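Local structure of uncharacterized protein Atu1656 (2OJH) at residues Glu76-Gly81 with Ala97-Ser102; Leu56-Glu61 with Tyr65-Ala70; Ser110-Leu115 with Lys141-Cys146; Lys230-Ser235 with Ser276-Pro281. The protein is of unknown function but belongs to the TolB family and folds as a six-bladed beta-propeller. All blocks are in the same frame, centred on the assembly; numbering follows the deposited sequence.

Interaction 1. Residues Glu76-Gly81 with Ala97-Ser102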
# COMPACT_ATOMS: atom_id res chain seq x y z
N GLU A 76 9.16 -17.23 2.11
CA GLU A 76 10.56 -17.33 1.76
C GLU A 76 11.19 -15.95 2.00
O GLU A 76 10.77 -14.95 1.41
CB GLU A 76 10.67 -17.72 0.30
CG GLU A 76 12.08 -17.65 -0.26
CD GLU A 76 12.13 -17.74 -1.78
OE1 GLU A 76 11.36 -17.03 -2.48
OE2 GLU A 76 12.97 -18.52 -2.28
N LYS A 77 12.19 -15.88 2.88
CA LYS A 77 12.78 -14.59 3.26
C LYS A 77 13.56 -13.97 2.11
O LYS A 77 14.37 -14.66 1.46
CB LYS A 77 13.69 -14.73 4.50
CG LYS A 77 14.06 -13.37 5.16
CD LYS A 77 15.13 -13.54 6.22
CE LYS A 77 16.49 -13.91 5.61
NZ LYS A 77 17.31 -12.72 5.23
N VAL A 78 13.31 -12.69 1.87
CA VAL A 78 14.02 -11.88 0.88
C VAL A 78 15.28 -11.28 1.51
O VAL A 78 15.23 -10.70 2.60
CB VAL A 78 13.10 -10.74 0.35
CG1 VAL A 78 13.82 -9.84 -0.67
CG2 VAL A 78 11.86 -11.33 -0.27
N ASP A 79 16.41 -11.45 0.83
CA ASP A 79 17.66 -10.77 1.19
C ASP A 79 17.49 -9.26 0.91
O ASP A 79 17.54 -8.84 -0.25
CB ASP A 79 18.82 -11.34 0.37
CG ASP A 79 20.19 -10.74 0.73
OD1 ASP A 79 20.26 -9.91 1.66
OD2 ASP A 79 21.20 -11.10 0.07
N THR A 80 17.28 -8.48 1.97
CA THR A 80 17.18 -7.02 1.90
C THR A 80 18.48 -6.38 2.44
O THR A 80 18.53 -5.20 2.74
CB THR A 80 15.96 -6.48 2.71
OG1 THR A 80 15.95 -7.09 4.01
CG2 THR A 80 14.63 -6.81 2.01
N GLY A 81 19.54 -7.18 2.52
CA GLY A 81 20.80 -6.74 3.14
C GLY A 81 20.60 -6.11 4.51
O GLY A 81 19.92 -6.69 5.37
N ALA A 97 11.38 -6.51 -11.74
CA ALA A 97 12.81 -6.63 -11.42
C ALA A 97 13.28 -5.92 -10.15
O ALA A 97 14.40 -6.17 -9.71
CB ALA A 97 13.69 -6.19 -12.63
N LEU A 98 12.45 -5.04 -9.58
CA LEU A 98 12.85 -4.27 -8.40
C LEU A 98 11.81 -4.29 -7.32
O LEU A 98 10.61 -4.30 -7.61
CB LEU A 98 13.10 -2.80 -8.75
CG LEU A 98 14.27 -2.46 -9.69
CD1 LEU A 98 14.30 -0.98 -9.96
CD2 LEU A 98 15.67 -2.94 -9.19
N TYR A 99 12.29 -4.24 -6.08
CA TYR A 99 11.47 -3.98 -4.91
C TYR A 99 11.78 -2.59 -4.36
O TYR A 99 12.90 -2.11 -4.42
CB TYR A 99 11.76 -5.01 -3.81
CG TYR A 99 11.35 -6.44 -4.07
CD1 TYR A 99 10.47 -6.77 -5.11
CD2 TYR A 99 11.81 -7.47 -3.25
CE1 TYR A 99 10.08 -8.11 -5.34
CE2 TYR A 99 11.44 -8.80 -3.47
CZ TYR A 99 10.57 -9.12 -4.51
OH TYR A 99 10.20 -10.43 -4.72
N ALA A 100 10.76 -1.94 -3.83
CA ALA A 100 10.95 -0.73 -3.08
C ALA A 100 10.53 -1.02 -1.64
O ALA A 100 9.46 -1.63 -1.41
CB ALA A 100 10.12 0.38 -3.68
N ILE A 101 11.37 -0.60 -0.69
CA ILE A 101 11.10 -0.86 0.74
C ILE A 101 11.26 0.43 1.51
O ILE A 101 11.89 1.38 1.02
CB ILE A 101 12.06 -1.92 1.33
CG1 ILE A 101 13.51 -1.47 1.18
CG2 ILE A 101 11.88 -3.30 0.62
CD1 ILE A 101 14.59 -2.47 1.76
N SER A 102 10.71 0.48 2.72
CA SER A 102 10.85 1.63 3.58
C SER A 102 11.44 1.08 4.89
O SER A 102 10.79 0.30 5.58
CB SER A 102 9.47 2.25 3.82
OG SER A 102 8.86 2.62 2.59

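Interaction 2. Residues Leu56-Glu61 with Tyr65-Ala70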
# COMPACT_ATOMS: atom_id res chain seq x y z
N LEU A 56 3.03 -13.48 -3.63
CA LEU A 56 2.77 -12.30 -2.84
C LEU A 56 4.02 -11.90 -2.07
O LEU A 56 4.81 -12.75 -1.64
CB LEU A 56 1.62 -12.52 -1.83
CG LEU A 56 0.29 -13.02 -2.42
CD1 LEU A 56 -0.66 -13.35 -1.28
CD2 LEU A 56 -0.36 -12.01 -3.38
N LEU A 57 4.19 -10.58 -1.92
CA LEU A 57 5.28 -10.02 -1.13
C LEU A 57 4.72 -9.38 0.15
O LEU A 57 3.90 -8.43 0.10
CB LEU A 57 6.10 -9.03 -1.96
CG LEU A 57 7.39 -8.48 -1.32
CD1 LEU A 57 8.48 -9.55 -1.28
CD2 LEU A 57 7.84 -7.24 -2.10
N LEU A 58 5.12 -9.94 1.29
CA LEU A 58 4.62 -9.51 2.60
C LEU A 58 5.78 -9.07 3.50
O LEU A 58 6.91 -9.52 3.34
CB LEU A 58 3.93 -10.68 3.33
CG LEU A 58 2.53 -11.23 3.00
CD1 LEU A 58 1.39 -10.45 3.58
CD2 LEU A 58 2.32 -11.57 1.51
N ASN A 59 5.48 -8.25 4.50
CA ASN A 59 6.48 -8.06 5.56
C ASN A 59 6.03 -8.66 6.89
O ASN A 59 4.82 -8.74 7.20
CB ASN A 59 6.89 -6.59 5.73
CG ASN A 59 5.71 -5.70 6.06
OD1 ASN A 59 4.88 -5.44 5.21
ND2 ASN A 59 5.63 -5.27 7.30
N SER A 60 7.02 -9.01 7.69
CA SER A 60 6.78 -9.48 9.03
C SER A 60 8.00 -9.20 9.90
O SER A 60 9.12 -9.66 9.61
CB SER A 60 6.47 -10.98 9.03
OG SER A 60 6.25 -11.46 10.35
N GLU A 61 7.77 -8.44 10.97
CA GLU A 61 8.79 -8.15 11.98
C GLU A 61 10.06 -7.57 11.36
O GLU A 61 11.18 -7.94 11.73
CB GLU A 61 9.10 -9.40 12.82
CG GLU A 61 7.86 -10.06 13.45
CD GLU A 61 7.23 -9.23 14.56
OE1 GLU A 61 7.92 -8.34 15.12
OE2 GLU A 61 6.04 -9.45 14.89
N TYR A 65 9.13 -11.16 2.86
CA TYR A 65 8.95 -12.55 2.46
C TYR A 65 8.14 -12.72 1.17
O TYR A 65 7.14 -12.03 0.97
CB TYR A 65 8.23 -13.33 3.57
CG TYR A 65 8.96 -13.39 4.87
CD1 TYR A 65 8.85 -12.37 5.81
CD2 TYR A 65 9.74 -14.50 5.20
CE1 TYR A 65 9.54 -12.43 7.03
CE2 TYR A 65 10.41 -14.57 6.42
CZ TYR A 65 10.30 -13.53 7.33
OH TYR A 65 10.96 -13.57 8.54
N ARG A 66 8.55 -13.67 0.33
CA ARG A 66 7.73 -14.10 -0.81
C ARG A 66 6.90 -15.34 -0.43
O ARG A 66 7.42 -16.29 0.15
CB ARG A 66 8.60 -14.43 -2.03
CG ARG A 66 9.45 -13.28 -2.54
CD ARG A 66 10.28 -13.69 -3.76
NE ARG A 66 11.51 -12.88 -3.84
CZ ARG A 66 12.69 -13.23 -3.30
NH1 ARG A 66 13.75 -12.44 -3.43
NH2 ARG A 66 12.81 -14.37 -2.61
N LEU A 67 5.60 -15.31 -0.76
CA LEU A 67 4.72 -16.47 -0.58
C LEU A 67 4.16 -16.88 -1.93
O LEU A 67 3.38 -16.12 -2.53
CB LEU A 67 3.57 -16.14 0.36
CG LEU A 67 3.83 -16.02 1.86
CD1 LEU A 67 4.73 -14.82 2.26
CD2 LEU A 67 2.47 -15.87 2.52
N SER A 68 4.59 -18.04 -2.43
CA SER A 68 4.16 -18.53 -3.73
C SER A 68 2.68 -18.88 -3.75
O SER A 68 2.17 -19.50 -2.83
CB SER A 68 4.98 -19.75 -4.15
OG SER A 68 4.61 -20.13 -5.46
N LEU A 69 2.01 -18.49 -4.83
CA LEU A 69 0.57 -18.76 -5.00
C LEU A 69 0.25 -20.13 -5.60
O LEU A 69 -0.90 -20.56 -5.59
CB LEU A 69 -0.09 -17.64 -5.80
CG LEU A 69 -0.20 -16.33 -4.99
CD1 LEU A 69 -0.65 -15.22 -5.88
CD2 LEU A 69 -1.16 -16.48 -3.80
N ALA A 70 1.27 -20.81 -6.10
CA ALA A 70 1.15 -22.23 -6.51
C ALA A 70 2.23 -23.01 -5.77
O ALA A 70 3.32 -22.50 -5.52
CB ALA A 70 1.33 -22.38 -7.99
O HOH W 1 10.18 -11.95 10.42

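Interaction 3. Residues Ser110-Leu115 with Lys141-Cys146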
# COMPACT_ATOMS: atom_id res chain seq x y z
N SER A 110 11.90 6.07 8.88
CA SER A 110 11.66 5.45 7.57
C SER A 110 12.35 6.16 6.42
O SER A 110 12.17 7.37 6.24
CB SER A 110 10.16 5.40 7.29
OG SER A 110 9.92 4.69 6.08
N ALA A 111 13.13 5.40 5.65
CA ALA A 111 13.78 5.86 4.43
C ALA A 111 13.50 4.85 3.32
O ALA A 111 13.48 3.63 3.56
CB ALA A 111 15.31 5.98 4.64
N ILE A 112 13.31 5.36 2.11
CA ILE A 112 12.89 4.54 0.97
C ILE A 112 14.14 4.03 0.25
O ILE A 112 15.11 4.76 0.05
CB ILE A 112 11.94 5.35 0.03
CG1 ILE A 112 10.61 5.65 0.76
CG2 ILE A 112 11.64 4.57 -1.22
CD1 ILE A 112 9.70 6.61 -0.05
N TYR A 113 14.14 2.74 -0.10
CA TYR A 113 15.25 2.16 -0.89
C TYR A 113 14.66 1.33 -2.04
O TYR A 113 13.52 0.89 -1.96
CB TYR A 113 16.08 1.21 -0.04
CG TYR A 113 16.71 1.85 1.19
CD1 TYR A 113 15.96 2.06 2.35
CD2 TYR A 113 18.06 2.20 1.18
CE1 TYR A 113 16.55 2.65 3.48
CE2 TYR A 113 18.66 2.77 2.30
CZ TYR A 113 17.89 3.00 3.44
OH TYR A 113 18.50 3.56 4.53
N LEU A 114 15.45 1.10 -3.08
CA LEU A 114 15.13 0.11 -4.12
C LEU A 114 16.17 -0.98 -4.02
O LEU A 114 17.29 -0.71 -3.61
CB LEU A 114 15.25 0.72 -5.53
CG LEU A 114 14.40 1.96 -5.83
CD1 LEU A 114 14.52 2.30 -7.31
CD2 LEU A 114 12.97 1.73 -5.45
N LEU A 115 15.80 -2.21 -4.37
CA LEU A 115 16.75 -3.31 -4.44
C LEU A 115 16.30 -4.32 -5.52
O LEU A 115 15.16 -4.26 -5.98
CB LEU A 115 16.91 -3.99 -3.08
CG LEU A 115 15.72 -4.80 -2.56
CD1 LEU A 115 16.21 -6.00 -1.74
CD2 LEU A 115 14.83 -3.86 -1.77
N LYS A 141 9.08 4.51 -14.12
CA LYS A 141 10.15 5.51 -14.01
C LYS A 141 10.10 6.34 -12.72
O LYS A 141 11.08 6.97 -12.33
CB LYS A 141 10.13 6.43 -15.24
CG LYS A 141 10.29 5.73 -16.58
CD LYS A 141 10.50 6.77 -17.67
CE LYS A 141 10.74 6.15 -19.04
NZ LYS A 141 9.50 5.52 -19.61
N SER A 142 8.95 6.32 -12.05
CA SER A 142 8.77 7.19 -10.89
C SER A 142 8.04 6.42 -9.78
O SER A 142 7.46 5.37 -10.05
CB SER A 142 7.92 8.40 -11.26
OG SER A 142 8.60 9.23 -12.19
N PHE A 143 8.13 6.90 -8.55
CA PHE A 143 7.28 6.35 -7.49
C PHE A 143 6.73 7.46 -6.62
O PHE A 143 7.21 8.60 -6.63
CB PHE A 143 8.01 5.29 -6.66
CG PHE A 143 9.25 5.80 -5.93
CD1 PHE A 143 9.15 6.46 -4.72
CD2 PHE A 143 10.53 5.61 -6.48
CE1 PHE A 143 10.28 6.93 -4.04
CE2 PHE A 143 11.67 6.08 -5.81
CZ PHE A 143 11.53 6.74 -4.59
N THR A 144 5.69 7.13 -5.87
CA THR A 144 5.05 8.13 -5.04
C THR A 144 5.11 7.68 -3.58
O THR A 144 5.21 6.46 -3.30
CB THR A 144 3.61 8.38 -5.53
OG1 THR A 144 3.02 9.47 -4.80
CG2 THR A 144 2.74 7.12 -5.37
N TYR A 145 5.01 8.63 -2.65
CA TYR A 145 5.21 8.31 -1.23
C TYR A 145 4.67 9.36 -0.30
O TYR A 145 4.35 10.50 -0.71
CB TYR A 145 6.70 8.07 -0.92
CG TYR A 145 7.68 9.19 -1.28
CD1 TYR A 145 8.09 9.39 -2.61
CD2 TYR A 145 8.26 9.98 -0.29
CE1 TYR A 145 8.99 10.40 -2.93
CE2 TYR A 145 9.17 10.97 -0.60
CZ TYR A 145 9.54 11.18 -1.94
OH TYR A 145 10.48 12.15 -2.27
N CYS A 146 4.56 9.00 0.98
CA CYS A 146 4.15 9.98 2.00
C CYS A 146 5.48 10.45 2.59
O CYS A 146 6.34 9.61 2.91
CB CYS A 146 3.30 9.34 3.09
SG CYS A 146 2.89 10.51 4.43

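Interaction 4. Residues Lys230-Ser235 with Ser276-Pro281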
# COMPACT_ATOMS: atom_id res chain seq x y z
N LYS A 230 -11.88 0.29 -10.84
CA LYS A 230 -12.22 0.17 -9.41
C LYS A 230 -11.07 0.60 -8.52
O LYS A 230 -9.88 0.50 -8.88
CB LYS A 230 -12.59 -1.29 -9.06
CG LYS A 230 -13.88 -1.86 -9.69
CD LYS A 230 -15.11 -1.16 -9.17
CE LYS A 230 -16.39 -1.81 -9.72
NZ LYS A 230 -17.63 -0.99 -9.47
N VAL A 231 -11.45 1.05 -7.33
CA VAL A 231 -10.52 1.34 -6.25
C VAL A 231 -10.99 0.56 -5.01
O VAL A 231 -12.17 0.68 -4.61
CB VAL A 231 -10.55 2.88 -5.91
CG1 VAL A 231 -9.73 3.19 -4.64
CG2 VAL A 231 -10.05 3.71 -7.13
N VAL A 232 -10.06 -0.17 -4.39
CA VAL A 232 -10.33 -0.86 -3.11
C VAL A 232 -9.69 -0.02 -1.98
O VAL A 232 -8.66 0.65 -2.19
CB VAL A 232 -9.77 -2.34 -3.14
CG1 VAL A 232 -8.27 -2.36 -3.18
CG2 VAL A 232 -10.27 -3.16 -1.95
N PHE A 233 -10.27 -0.05 -0.79
CA PHE A 233 -9.77 0.76 0.31
C PHE A 233 -10.42 0.24 1.59
O PHE A 233 -11.29 -0.63 1.52
CB PHE A 233 -10.01 2.28 0.08
CG PHE A 233 -11.48 2.69 0.05
CD1 PHE A 233 -12.21 2.56 -1.11
CD2 PHE A 233 -12.08 3.28 1.15
CE1 PHE A 233 -13.55 2.97 -1.16
CE2 PHE A 233 -13.44 3.67 1.12
CZ PHE A 233 -14.15 3.50 -0.03
N VAL A 234 -9.94 0.71 2.73
CA VAL A 234 -10.50 0.32 4.03
C VAL A 234 -11.21 1.51 4.67
O VAL A 234 -10.68 2.62 4.62
CB VAL A 234 -9.40 -0.12 4.98
CG1 VAL A 234 -9.93 -0.35 6.40
CG2 VAL A 234 -8.70 -1.39 4.46
N SER A 235 -12.37 1.28 5.29
CA SER A 235 -13.10 2.31 6.06
C SER A 235 -13.10 1.95 7.55
O SER A 235 -13.61 0.90 7.94
CB SER A 235 -14.55 2.42 5.60
OG SER A 235 -14.64 3.17 4.39
N SER A 276 -0.04 -1.53 1.26
CA SER A 276 0.70 -1.34 0.02
C SER A 276 -0.11 -1.85 -1.20
O SER A 276 -1.10 -2.59 -1.02
CB SER A 276 2.02 -2.08 0.11
OG SER A 276 2.90 -1.39 0.98
N PRO A 277 0.28 -1.45 -2.43
CA PRO A 277 -0.49 -1.83 -3.62
C PRO A 277 -0.72 -3.33 -3.70
O PRO A 277 0.25 -4.11 -3.72
CB PRO A 277 0.35 -1.33 -4.78
CG PRO A 277 1.17 -0.20 -4.22
CD PRO A 277 1.43 -0.57 -2.76
N ASN A 278 -1.99 -3.75 -3.67
CA ASN A 278 -2.30 -5.19 -3.47
C ASN A 278 -3.03 -5.98 -4.60
O ASN A 278 -3.51 -7.10 -4.37
CB ASN A 278 -3.10 -5.32 -2.19
CG ASN A 278 -4.37 -4.53 -2.24
OD1 ASN A 278 -4.46 -3.54 -2.97
ND2 ASN A 278 -5.38 -4.99 -1.51
N TRP A 279 -3.12 -5.41 -5.81
CA TRP A 279 -3.94 -6.02 -6.86
C TRP A 279 -3.11 -7.03 -7.60
O TRP A 279 -1.90 -6.80 -7.87
CB TRP A 279 -4.44 -4.96 -7.86
CG TRP A 279 -5.57 -4.09 -7.35
CD1 TRP A 279 -5.48 -2.88 -6.72
CD2 TRP A 279 -6.96 -4.41 -7.40
NE1 TRP A 279 -6.75 -2.42 -6.39
CE2 TRP A 279 -7.67 -3.34 -6.83
CE3 TRP A 279 -7.68 -5.49 -7.93
CZ2 TRP A 279 -9.07 -3.34 -6.73
CZ3 TRP A 279 -9.07 -5.49 -7.85
CH2 TRP A 279 -9.74 -4.44 -7.25
N SER A 280 -3.75 -8.13 -7.97
CA SER A 280 -3.24 -9.02 -9.02
C SER A 280 -3.04 -8.20 -10.30
O SER A 280 -3.77 -7.23 -10.56
CB SER A 280 -4.29 -10.09 -9.29
OG SER A 280 -3.94 -10.83 -10.43
N PRO A 281 -2.06 -8.59 -11.13
CA PRO A 281 -1.84 -7.86 -12.38
C PRO A 281 -3.05 -7.93 -13.30
O PRO A 281 -3.20 -7.05 -14.16
CB PRO A 281 -0.63 -8.57 -13.00
CG PRO A 281 -0.59 -9.89 -12.38
CD PRO A 281 -1.12 -9.72 -10.99

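Interaction 1. Residues Glu76-Gly81 with Ala97-Ser102
Y99 and V78 meet across the interface between two consecutive propeller blades: Y99 lies on the second strand of one four-stranded sheet, while V78 belongs to segment 76-81, which carries the outermost strand of the preceding sheet. No hydrogen bond joins the two segments, and the nearest CA atoms, those of T80 and I101, are 8.7 Å apart, so side chains alone span the gap. From CB of Y99 the chain turns beside its own backbone N (chi1 -68°), which aims the ring at the other segment. One ortho carbon, CD2, comes within 4.0 Å of V78 CG1. The next atom, CE2, is closer still, 3.8 Å from V78 CG1, and it also meets V78 CG2 at 4.1 Å. V78 CG1 lies near the ring plane, so it touches the tyrosine at its edge. At the tip, OH is hydrogen-bonded to Y55 OH and R66 NE, which anchors the buried phenol to the preceding blade. Further along 76-81, D79 OD1 accepts from G81 N at 3.0 Å (N-H...O angle 153°), an Asx turn that bends the chain around T80. T80 OG1 bonds to A83 O, while its methyl CG2 approaches I101 CD1 at 4.3 Å.

Interaction 2. Residues Leu56-Glu61 with Tyr65-Ala70
L56 pairs with L67 through two backbone bonds, L56 N to L67 O at 2.9 Å and L67 N to L56 O at 2.8 Å, both close to straight. The leucine side chain of L56 crosses that of L69 at about a right angle, its CG 4.0 Å from L69 CD2. L57 follows in a non-hydrogen-bonded pair with R66 and points to the opposite face; with CG anti to the backbone N (chi1 -173°), its CD1 swings back to 3.6 Å from the carbonyl oxygen of Y65. L58 restores the ladder with two bonds to Y65, and its CD2 meets L67 CD1 at 4.1 Å. This alternation is that of antiparallel strands, and since 55-60 and 63-68 follow each other through a short turn they form a beta hairpin, the two central strands of a propeller blade, twisted so that their directions differ by 140°. L56 and L58 share their face with Y65 and L67, and there they pack on I24 of strand 22-28 as well as on strand 285-291. S60 lies two residues beyond the L58-Y65 pair: its CB sits 3.9 Å from Y65 CE1, and its carbonyl oxygen lies near the plane of the tyrosine ring, at its edge. One water donates to S60 O at 2.7 Å and is 2.6 Å from Y65 OH.

Interaction 3. Residues Ser110-Leu115 with Lys141-Cys146
At the seam between two adjacent blades of the beta-propeller, I112 of strand 111-116 packs against F143 and Y145 of strand 142-149, the third strand of one sheet meeting the second strand of the next. The evidence for inter-sheet packing is direct: no hydrogen bond crosses, and the closest CA pair, I112 with Y145, is 8.8 Å apart. Two branches of I112 divide the work. CG2 comes up to the phenylalanine ring at a slant, 3.9 Å from F143 CE1 and 4.0 Å from F143 CZ, the two side chains running alongside one another with opposite headings. The longer branch runs extended through CG1 (chi2 172°), and this carries CD1 past F143 to the root of the tyrosine. T144, between the two aromatic residues, points the other way, onto P178 and Y180 of the following blade. W133 of strand 131-136 touches I112 and also meets the F143 ring, with the planes at about 40°, so it belongs to the same buried apolar cluster. Y145 sends its hydroxyl to E165 OE2, and I112 meets the near end of its side chain, from CB to the first ring carbons. There the packing is tight: I112 CD1 lies 3.4 Å from Y145 CB and 3.5 Å from Y145 CG.

Interaction 4. Residues Lys230-Ser235 with Ser276-Pro281
V232 sets CG1 between its backbone N and carbonyl carbon (chi1 68°), while W279 turns CG beside its own N (chi1 -75°) and stands its indole nearly perpendicular to the CA-CB-CG plane (chi2 93°); together these torsions bring the valine methyl up against the indole, obliquely. V232 CG1 is 3.6 Å from W279 NE1 and 3.8 Å from both W279 CE2 and W279 CZ2. The valine CB adds a further approach of 3.8 Å to W279 CZ2, so the contact spreads from the pyrrole nitrogen across one fusion atom to the six-membered ring. The indole N-H does not engage the valine: NE1 is hydrogen-bonded to H223 O, on the strand next to V232, and this bond limits rotation of the ring. F286 meets the indole edge-to-face, and both V232 and W279 are buried. N278, the residue before the tryptophan, brings OD1 to 4.0 Å from V232 CG1; this oxygen is buried with no hydrogen-bond partner in the model, whereas N278 ND2 is hydrogen-bonded to A287 O. The nearest CA atoms, V232 and W279, are 9.0 Å apart, as expected where side chains fill the space between layers. An aromatic residue followed by S280 and P281 matches the aromatic-Ser-Pro-Asp-Gly signature of PD40 repeats, and its packing against the second strand of the preceding sheet is an inter-blade contact of the TolB-type beta-propeller.

Along the chain, interaction 2 comes first, then 1, 3 and 4, with none overlapping. Interactions 1 and 2 have centres about 11 Å apart and share the sheet that runs from strand 45-49 to strand 76-77, where strands 63-68 and 76-77 are neighbours. Interactions 1 and 3, centres about 12 Å apart, share the next sheet through strands 98-103 and 111-116, joined by backbone bonds such as Y99 N to L115 O at 2.9 Å. Interactions 2 and 3 do not touch, their centres about 19 Å apart. The centre of interaction 4 is about 17 to 21 Å from those of the others. Interaction 2 therefore builds a blade from within, while 1 and 3 bridge two consecutive seams and 4 bridges another farther round the ring.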